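Local coordinates for putative lipoprotein (Bacteroides fragilis, PDB 3QNK) that probably helps capture glycans at the outer membrane, as a SusD-like lipoprotein of a nutrient-uptake system, although its own ligand is not established, at residues F118-E121 / M122-Y126; F454-V457 / R458-I462. All blocks are in the same frame, centred on the assembly; numbering follows the deposited sequence.

Contact 1. Residues F118-E121 / M122-Y126. With PO4 (phosphate ion), chain F.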
loop_
_atom_site.group_PDB
_atom_site.type_symbol
_atom_site.label_atom_id
_atom_site.label_comp_id
_atom_site.label_asym_id
_atom_site.label_seq_id
_atom_site.Cartn_x
_atom_site.Cartn_y
_atom_site.Cartn_z
ATOM N N PHE B 118 9.929 -13.705 4.306
ATOM C CA PHE B 118 8.995 -12.601 4.574
ATOM C C PHE B 118 9.001 -12.225 6.041
ATOM O O PHE B 118 9.099 -11.034 6.331
ATOM C CB PHE B 118 7.569 -12.923 4.098
ATOM C CG PHE B 118 7.454 -13.137 2.611
ATOM C CD1 PHE B 118 8.213 -12.392 1.719
ATOM C CD2 PHE B 118 6.552 -14.052 2.094
ATOM C CE1 PHE B 118 8.102 -12.586 0.339
ATOM C CE2 PHE B 118 6.441 -14.248 0.708
ATOM C CZ PHE B 118 7.216 -13.506 -0.158
ATOM N N TYR B 119 8.960 -13.217 6.959
ATOM C CA TYR B 119 9.008 -12.966 8.392
ATOM C C TYR B 119 10.356 -12.387 8.805
ATOM O O TYR B 119 10.392 -11.502 9.671
ATOM C CB TYR B 119 8.714 -14.219 9.197
ATOM C CG TYR B 119 7.257 -14.358 9.606
ATOM C CD1 TYR B 119 6.671 -13.459 10.497
ATOM C CD2 TYR B 119 6.484 -15.424 9.157
ATOM C CE1 TYR B 119 5.336 -13.583 10.876
ATOM C CE2 TYR B 119 5.154 -15.565 9.545
ATOM C CZ TYR B 119 4.582 -14.632 10.384
ATOM O OH TYR B 119 3.276 -14.779 10.753
ATOM N N PHE B 120 11.463 -12.833 8.163
ATOM C CA PHE B 120 12.795 -12.306 8.474
ATOM C C PHE B 120 12.877 -10.825 8.153
ATOM O O PHE B 120 13.474 -10.111 8.934
ATOM C CB PHE B 120 13.902 -13.074 7.744
ATOM C CG PHE B 120 15.324 -12.685 8.109
ATOM C CD1 PHE B 120 15.707 -12.534 9.441
ATOM C CD2 PHE B 120 16.300 -12.547 7.123
ATOM C CE1 PHE B 120 17.031 -12.197 9.770
ATOM C CE2 PHE B 120 17.625 -12.233 7.461
ATOM C CZ PHE B 120 17.977 -12.058 8.774
ATOM N N GLU B 121 12.238 -10.346 7.062
ATOM C CA GLU B 121 12.210 -8.909 6.734
ATOM C C GLU B 121 11.546 -8.086 7.829
ATOM O O GLU B 121 11.962 -6.951 8.089
ATOM C CB GLU B 121 11.500 -8.620 5.415
ATOM C CG GLU B 121 12.460 -8.427 4.258
ATOM C CD GLU B 121 13.603 -7.444 4.440
ATOM O OE1 GLU B 121 13.323 -6.282 4.805
ATOM O OE2 GLU B 121 14.772 -7.823 4.192
HETATM N N MSE B 122 10.535 -8.660 8.483
HETATM C CA MSE B 122 9.831 -8.003 9.572
HETATM C C MSE B 122 10.646 -8.068 10.852
HETATM O O MSE B 122 10.856 -7.037 11.492
HETATM C CB MSE B 122 8.453 -8.641 9.779
HETATM C CG MSE B 122 7.495 -8.357 8.628
HETATM SE SE MSE B 122 5.699 -8.841 9.083
HETATM C CE MSE B 122 5.760 -10.602 8.607
ATOM N N VAL B 123 11.112 -9.269 11.225
ATOM C CA VAL B 123 11.865 -9.503 12.461
ATOM C C VAL B 123 13.147 -8.681 12.500
ATOM O O VAL B 123 13.410 -8.068 13.540
ATOM C CB VAL B 123 12.121 -11.014 12.716
ATOM C CG1 VAL B 123 13.006 -11.242 13.935
ATOM C CG2 VAL B 123 10.797 -11.736 12.897
ATOM N N LYS B 124 13.912 -8.603 11.382
ATOM C CA LYS B 124 15.164 -7.820 11.352
ATOM C C LYS B 124 14.900 -6.301 11.626
ATOM O O LYS B 124 15.815 -5.597 12.031
ATOM C CB LYS B 124 15.983 -8.048 10.057
ATOM C CG LYS B 124 15.322 -7.584 8.763
ATOM C CD LYS B 124 16.311 -7.579 7.581
ATOM C CE LYS B 124 16.462 -8.889 6.843
ATOM N NZ LYS B 124 17.809 -8.994 6.183
ATOM N N ARG B 125 13.656 -5.840 11.499
ATOM C CA ARG B 125 13.253 -4.453 11.673
ATOM C C ARG B 125 12.621 -4.195 13.025
ATOM O O ARG B 125 13.167 -3.424 13.813
ATOM C CB ARG B 125 12.265 -4.035 10.560
ATOM C CG ARG B 125 12.886 -3.873 9.186
ATOM C CD ARG B 125 11.809 -3.589 8.174
ATOM N NE ARG B 125 12.158 -2.530 7.219
ATOM C CZ ARG B 125 12.764 -2.753 6.058
ATOM N NH1 ARG B 125 13.132 -3.976 5.722
ATOM N NH2 ARG B 125 13.023 -1.750 5.233
ATOM N N TYR B 126 11.462 -4.833 13.290
ATOM C CA TYR B 126 10.662 -4.631 14.504
ATOM C C TYR B 126 11.055 -5.528 15.702
ATOM O O TYR B 126 10.680 -5.204 16.829
ATOM C CB TYR B 126 9.169 -4.861 14.184
ATOM C CG TYR B 126 8.670 -4.122 12.953
ATOM C CD1 TYR B 126 8.272 -2.792 13.026
ATOM C CD2 TYR B 126 8.577 -4.762 11.721
ATOM C CE1 TYR B 126 7.814 -2.108 11.900
ATOM C CE2 TYR B 126 8.106 -4.092 10.593
ATOM C CZ TYR B 126 7.732 -2.764 10.686
ATOM O OH TYR B 126 7.246 -2.110 9.583
HETATM P P PO4 F . 12.766 -4.299 1.311
HETATM O O1 PO4 F . 13.311 -3.507 2.606
HETATM O O2 PO4 F . 11.168 -4.046 1.074
HETATM O O3 PO4 F . 13.777 -4.081 0.052
HETATM O O4 PO4 F . 12.905 -5.851 1.572
#
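Glu121 and Arg125, one helical turn apart, meet through a salt bridge with Glu121 OE1 lying 2.5 Å from Arg125 NH1. The pairing engages one oxygen and one nitrogen, and the carboxylate and guanidinium planes stand 62° apart. The other carboxylate oxygen turns to Lys124: Glu121 OE2 is 3.3 Å from Lys124 CE but 3.8 Å from Lys124 NZ, a long salt bridge. This polar side is the looser one. Glu121 is partly exposed, and a phosphate ion, probably from the crystallisation liquor, takes hydrogen bonds from Arg125 NH1 and NH2 on one of its oxygens, O1, each 3.2 Å long. Asp74 adds a further salt bridge to NH2, which together with the phosphate would probably steady the guanidinium group.

The apolar side is the more enclosed, with Tyr119, Phe120, Met122 and Val123 all buried. Lys124 bends at its third torsion (chi3 86°), bringing CE over one face of the Phe120 ring, 3.8 Å from the centroid and 23° off the normal, a CH-pi contact offset toward the rim. Further round the helix, the CE methyl of selenomethionine Met122 approaches Tyr119 CD1 obliquely at 3.5 Å. Underneath, Val123 N bonds to Tyr119 O at 2.8 Å and Lys124 N to Phe120 O, both i to i+4 helical bonds.

These residues form the C-terminal turns of helix 101-126. Tyr119 and Met122 touch helix 76-93, Val123 packs on helix 149-166, Phe120 rests on helix 181-194, and helix 453-460 lies beside Glu121, Lys124 and Arg125.

Contact 2. Residues F454-V457 / R458-I462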
loop_
_atom_site.group_PDB
_atom_site.type_symbol
_atom_site.label_atom_id
_atom_site.label_comp_id
_atom_site.label_asym_id
_atom_site.label_seq_id
_atom_site.Cartn_x
_atom_site.Cartn_y
_atom_site.Cartn_z
ATOM N N PHE B 454 23.081 -1.534 7.372
ATOM C CA PHE B 454 22.155 -1.017 8.352
ATOM C C PHE B 454 21.904 -2.086 9.434
ATOM O O PHE B 454 21.878 -1.765 10.615
ATOM C CB PHE B 454 20.868 -0.582 7.619
ATOM C CG PHE B 454 19.735 -0.190 8.520
ATOM C CD1 PHE B 454 18.984 -1.163 9.188
ATOM C CD2 PHE B 454 19.445 1.142 8.745
ATOM C CE1 PHE B 454 17.980 -0.797 10.063
ATOM C CE2 PHE B 454 18.483 1.511 9.675
ATOM C CZ PHE B 454 17.757 0.546 10.324
ATOM N N TYR B 455 21.739 -3.353 9.035
ATOM C CA TYR B 455 21.484 -4.469 9.948
ATOM C C TYR B 455 22.768 -4.941 10.611
ATOM O O TYR B 455 22.712 -5.458 11.724
ATOM C CB TYR B 455 20.770 -5.600 9.210
ATOM C CG TYR B 455 19.503 -5.127 8.529
ATOM C CD1 TYR B 455 18.350 -4.837 9.268
ATOM C CD2 TYR B 455 19.459 -4.953 7.149
ATOM C CE1 TYR B 455 17.196 -4.354 8.649
ATOM C CE2 TYR B 455 18.307 -4.491 6.514
ATOM C CZ TYR B 455 17.180 -4.189 7.267
ATOM O OH TYR B 455 16.060 -3.770 6.607
ATOM N N ASP B 456 23.926 -4.705 9.981
ATOM C CA ASP B 456 25.203 -5.029 10.603
ATOM C C ASP B 456 25.466 -4.052 11.789
ATOM O O ASP B 456 25.754 -4.495 12.899
ATOM C CB ASP B 456 26.318 -4.984 9.569
ATOM C CG ASP B 456 26.357 -6.185 8.619
ATOM O OD1 ASP B 456 25.713 -7.230 8.933
ATOM O OD2 ASP B 456 27.052 -6.096 7.582
ATOM N N VAL B 457 25.224 -2.752 11.576
ATOM C CA VAL B 457 25.361 -1.710 12.592
ATOM C C VAL B 457 24.422 -2.017 13.786
ATOM O O VAL B 457 24.817 -1.872 14.947
ATOM C CB VAL B 457 25.080 -0.310 11.959
ATOM C CG1 VAL B 457 24.790 0.757 13.009
ATOM C CG2 VAL B 457 26.237 0.130 11.060
ATOM N N ARG B 458 23.199 -2.463 13.479
ATOM C CA ARG B 458 22.117 -2.779 14.420
ATOM C C ARG B 458 22.450 -3.977 15.267
ATOM O O ARG B 458 22.296 -3.931 16.504
ATOM C CB ARG B 458 20.833 -3.050 13.611
ATOM C CG ARG B 458 19.625 -3.415 14.426
ATOM C CD ARG B 458 18.372 -3.234 13.585
ATOM N NE ARG B 458 17.806 -1.895 13.695
ATOM C CZ ARG B 458 16.568 -1.603 13.327
ATOM N NH1 ARG B 458 15.779 -2.547 12.831
ATOM N NH2 ARG B 458 16.100 -0.367 13.472
ATOM N N ARG B 459 22.886 -5.072 14.606
ATOM C CA ARG B 459 23.193 -6.328 15.291
ATOM C C ARG B 459 24.513 -6.237 16.058
ATOM O O ARG B 459 24.593 -6.756 17.170
ATOM C CB ARG B 459 23.152 -7.531 14.345
ATOM C CG ARG B 459 24.234 -7.573 13.293
ATOM C CD ARG B 459 23.918 -8.654 12.307
ATOM N NE ARG B 459 24.947 -8.736 11.283
ATOM C CZ ARG B 459 26.041 -9.469 11.389
ATOM N NH1 ARG B 459 26.254 -10.209 12.472
ATOM N NH2 ARG B 459 26.931 -9.475 10.417
ATOM N N TRP B 460 25.519 -5.545 15.507
ATOM C CA TRP B 460 26.792 -5.327 16.187
ATOM C C TRP B 460 26.677 -4.263 17.252
ATOM O O TRP B 460 27.593 -4.116 18.066
ATOM C CB TRP B 460 27.879 -4.903 15.198
ATOM C CG TRP B 460 28.268 -5.975 14.235
ATOM C CD1 TRP B 460 28.202 -7.321 14.428
ATOM C CD2 TRP B 460 28.832 -5.780 12.939
ATOM N NE1 TRP B 460 28.654 -7.977 13.316
ATOM C CE2 TRP B 460 29.060 -7.059 12.387
ATOM C CE3 TRP B 460 29.151 -4.638 12.178
ATOM C CZ2 TRP B 460 29.581 -7.240 11.110
ATOM C CZ3 TRP B 460 29.678 -4.813 10.910
ATOM C CH2 TRP B 460 29.900 -6.103 10.392
ATOM N N LYS B 461 25.566 -3.496 17.234
ATOM C CA LYS B 461 25.283 -2.418 18.166
ATOM C C LYS B 461 26.425 -1.369 18.116
ATOM O O LYS B 461 27.078 -1.132 19.120
ATOM C CB LYS B 461 24.992 -2.931 19.599
ATOM C CG LYS B 461 23.675 -3.683 19.687
ATOM C CD LYS B 461 23.109 -3.727 21.110
ATOM C CE LYS B 461 21.811 -4.526 21.276
ATOM N NZ LYS B 461 20.681 -4.048 20.413
ATOM N N ILE B 462 26.666 -0.777 16.914
ATOM C CA ILE B 462 27.704 0.240 16.669
ATOM C C ILE B 462 27.092 1.545 16.064
ATOM O O ILE B 462 27.781 2.288 15.341
ATOM C CB ILE B 462 28.879 -0.294 15.813
ATOM C CG1 ILE B 462 28.427 -0.764 14.420
ATOM C CG2 ILE B 462 29.664 -1.364 16.565
ATOM C CD1 ILE B 462 29.508 -0.846 13.375
#
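Arg459 lies alongside Asp456, three residues back, and grips it, and its side chain can be followed atom by atom. CB lies 3.4 Å from Tyr455 O, and CG passes over the same carbonyl oxygen, because CG sits between the backbone N and the carbonyl carbon (chi1 68°), which turns the chain back along the helix. CD leaves that oxygen and, with the chain extended, carries NE to Asp456 OD1 at 2.9 Å; NH2 reaches the same OD1 at 3.0 Å. The grip is thus side-on, with two nitrogens on one oxygen, both coming from the same face of the carboxylate. The oxygen lies near the guanidinium plane, whereas the two planes are 72° apart. At the far tip, NH1 forms a salt bridge to Glu400, which also accepts from Trp460 NE1.

Asp456 CB also sits over a face of the Trp460 six-membered ring, 3.8 Å from the centroid, in a CH-pi contact, with the carboxylate and ring planes stacked 22° apart. Phe454 CE1 lies 3.6 Å from Arg458 CZ, over the face of the guanidinium, while Arg458 NH2 bonds to Leu495 O.

The helix ends in a Schellman motif: Lys461 has positive phi, Ile462 N bonds to Val457 O at 2.9 Å, and Lys461 N bonds weakly to Arg458 O. Val457 CG2 and Ile462 CG1 close the turn at 4.1 Å. Ile462 then serves as N-cap of helix 463-466, so the motif joins it to helix 453-460, whose Tyr455 and Arg459 pack on helix 181-194.

Contact 1 comes first along the chain, at the end of helix 101-126, and contact 2 much later, at the end of helix 453-460, more than three hundred residues on. Their centres are nevertheless about 15 Å apart, and the two helix ends touch. Lys124 O lies 3.2 Å from Arg458 NH1, a probable hydrogen bond, and Lys124 also makes a cation-pi contact with Tyr455, whose side chain touches Glu121 and Arg125. Helix 181-194 touches both, through Phe120 and Lys124 on one side and Tyr455 and Arg459 on the other. The pair therefore ties the N-terminal helical part of this SusD-like fold to its C-terminal part.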